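Side-chain contact in maquette-3 (PDB 6Z0C), which is an artificial four-helix bundle, probably made to explore buried charged networks in designed proteins: residues K55-K60 against E137-L142. Sequence-based numbering, arbitrary orientation.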
loop_
_atom_site.group_PDB
_atom_site.type_symbol
_atom_site.label_atom_id
_atom_site.label_comp_id
_atom_site.label_asym_id
_atom_site.label_seq_id
_atom_site.Cartn_x
_atom_site.Cartn_y
_atom_site.Cartn_z
ATOM N N LYS A 55 8.103 -30.220 -9.587
ATOM C CA LYS A 55 7.595 -30.365 -8.193
ATOM C C LYS A 55 8.438 -29.484 -7.263
ATOM O O LYS A 55 7.851 -28.717 -6.475
ATOM C CB LYS A 55 7.626 -31.825 -7.728
ATOM C CG LYS A 55 6.810 -32.104 -6.470
ATOM C CD LYS A 55 6.761 -33.564 -6.075
ATOM C CE LYS A 55 5.531 -33.920 -5.266
ATOM N NZ LYS A 55 4.342 -34.117 -6.131
ATOM N N SER A 56 9.766 -29.580 -7.373
ATOM C CA SER A 56 10.749 -28.812 -6.567
ATOM C C SER A 56 10.462 -27.307 -6.667
ATOM O O SER A 56 10.398 -26.651 -5.610
ATOM C CB SER A 56 12.156 -29.128 -6.993
ATOM O OG SER A 56 13.077 -28.285 -6.318
ATOM N N VAL A 57 10.311 -26.785 -7.888
ATOM C CA VAL A 57 10.062 -25.336 -8.157
ATOM C C VAL A 57 8.743 -24.925 -7.490
ATOM O O VAL A 57 8.727 -23.898 -6.772
ATOM C CB VAL A 57 10.047 -25.034 -9.668
ATOM C CG1 VAL A 57 9.377 -23.702 -9.980
ATOM C CG2 VAL A 57 11.447 -25.083 -10.263
ATOM N N LEU A 58 7.678 -25.696 -7.722
ATOM C CA LEU A 58 6.313 -25.387 -7.221
ATOM C C LEU A 58 6.292 -25.433 -5.687
ATOM O O LEU A 58 5.703 -24.515 -5.085
ATOM C CB LEU A 58 5.315 -26.382 -7.822
ATOM C CG LEU A 58 5.147 -26.310 -9.340
ATOM C CD1 LEU A 58 4.295 -27.466 -9.843
ATOM C CD2 LEU A 58 4.548 -24.978 -9.766
ATOM N N GLN A 59 6.910 -26.453 -5.081
ATOM C CA GLN A 59 6.912 -26.646 -3.603
ATOM C C GLN A 59 7.663 -25.492 -2.923
ATOM O O GLN A 59 7.159 -24.987 -1.907
ATOM C CB GLN A 59 7.502 -28.003 -3.209
ATOM C CG GLN A 59 6.432 -29.047 -2.925
ATOM C CD GLN A 59 6.977 -30.434 -2.699
ATOM O OE1 GLN A 59 8.173 -30.685 -2.815
ATOM N NE2 GLN A 59 6.086 -31.359 -2.374
ATOM N N LYS A 60 8.816 -25.074 -3.441
ATOM C CA LYS A 60 9.619 -24.026 -2.753
ATOM C C LYS A 60 8.890 -22.680 -2.897
ATOM O O LYS A 60 8.932 -21.897 -1.933
ATOM C CB LYS A 60 11.092 -24.060 -3.183
ATOM C CG LYS A 60 11.436 -23.551 -4.573
ATOM C CD LYS A 60 12.941 -23.416 -4.781
ATOM C CE LYS A 60 13.426 -23.906 -6.130
ATOM N NZ LYS A 60 13.010 -23.004 -7.230
ATOM N N GLU A 137 7.794 -11.250 -9.985
ATOM C CA GLU A 137 8.478 -11.180 -11.305
ATOM C C GLU A 137 9.506 -12.311 -11.423
ATOM O O GLU A 137 9.604 -12.900 -12.517
ATOM C CB GLU A 137 9.154 -9.822 -11.493
ATOM C CG GLU A 137 8.166 -8.701 -11.721
ATOM C CD GLU A 137 8.794 -7.333 -11.896
ATOM O OE1 GLU A 137 8.280 -6.564 -12.721
ATOM O OE2 GLU A 137 9.785 -7.039 -11.202
ATOM N N LYS A 138 10.252 -12.591 -10.350
ATOM C CA LYS A 138 11.280 -13.665 -10.327
ATOM C C LYS A 138 10.601 -15.026 -10.493
ATOM O O LYS A 138 11.114 -15.856 -11.263
ATOM C CB LYS A 138 12.081 -13.647 -9.025
ATOM C CG LYS A 138 13.106 -12.531 -8.918
ATOM C CD LYS A 138 13.884 -12.582 -7.629
ATOM C CE LYS A 138 14.886 -11.457 -7.507
ATOM N NZ LYS A 138 15.322 -11.278 -6.103
ATOM N N PHE A 139 9.488 -15.258 -9.796
ATOM C CA PHE A 139 8.797 -16.567 -9.871
ATOM C C PHE A 139 8.275 -16.783 -11.296
ATOM O O PHE A 139 8.387 -17.912 -11.799
ATOM C CB PHE A 139 7.670 -16.718 -8.850
ATOM C CG PHE A 139 7.021 -18.067 -8.994
ATOM C CD1 PHE A 139 7.754 -19.220 -8.754
ATOM C CD2 PHE A 139 5.730 -18.195 -9.479
ATOM C CE1 PHE A 139 7.189 -20.472 -8.938
ATOM C CE2 PHE A 139 5.165 -19.449 -9.657
ATOM C CZ PHE A 139 5.896 -20.584 -9.391
ATOM N N ILE A 140 7.719 -15.741 -11.918
ATOM C CA ILE A 140 7.187 -15.804 -13.313
ATOM C C ILE A 140 8.314 -16.229 -14.263
ATOM O O ILE A 140 8.064 -17.103 -15.115
ATOM C CB ILE A 140 6.544 -14.466 -13.720
ATOM C CG1 ILE A 140 5.134 -14.367 -13.132
ATOM C CG2 ILE A 140 6.559 -14.276 -15.231
ATOM C CD1 ILE A 140 4.322 -13.226 -13.667
ATOM N N GLU A 141 9.505 -15.642 -14.123
ATOM C CA GLU A 141 10.668 -15.960 -14.997
ATOM C C GLU A 141 11.031 -17.440 -14.798
ATOM O O GLU A 141 11.330 -18.119 -15.793
ATOM C CB GLU A 141 11.803 -14.967 -14.731
ATOM C CG GLU A 141 11.452 -13.556 -15.191
ATOM C CD GLU A 141 12.281 -12.405 -14.640
ATOM O OE1 GLU A 141 13.306 -12.663 -13.973
ATOM O OE2 GLU A 141 11.895 -11.242 -14.884
ATOM N N LEU A 142 10.927 -17.940 -13.565
ATOM C CA LEU A 142 11.200 -19.359 -13.216
ATOM C C LEU A 142 10.087 -20.260 -13.772
ATOM O O LEU A 142 10.408 -21.313 -14.361
ATOM C CB LEU A 142 11.298 -19.458 -11.691
ATOM C CG LEU A 142 12.015 -20.682 -11.133
ATOM C CD1 LEU A 142 13.375 -20.875 -11.787
ATOM C CD2 LEU A 142 12.166 -20.546 -9.630
#
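V57 and L142 point at each other across two neighbouring, antiparallel helices of the designed four-helix bundle. One is helix 52-99, near its start, and the other is helix 105-144, near its end. The local axes stand 11.6 Å apart at their closest, with 166° between their directions. This is a wide spacing, and these two segments meet through side chains and bury little surface between them.

V57 makes the apolar contact with one methyl, CG1. This branch lies anti to the backbone N (chi1 162°) and faces the other helix. It meets two residues there. V57 CG1 is 4.2 Å from L142 CG, and these two side chains approach tip to tip. V57 CG1 also lies 4.0 Å from F139 CE1, where it comes at the ring obliquely.

F139 CE1 reaches toward helix 52-99. F139 also touches K162 of helix 152-194. The buried L58, next to V57, packs on L42 and A45 of helix 4-48 and on L155 of helix 152-194. V57 has a further neighbour in I146, just past the end of helix 105-144.

K60 closes the outer side. Its chain starts with CG between the backbone N and the carbonyl carbon (chi1 73°). From there each atom lies nearer to L142 CD2 than the one before, and the bends at chi3 and chi4 bring NZ closest. The contact is with a methyl and not with an acid, so it is van der Waals contact rather than a salt bridge. The residue as a whole is exposed. Its ammonium nitrogen sits at the tip of the leucine, with K60 NZ 3.5 Å from L142 CD2.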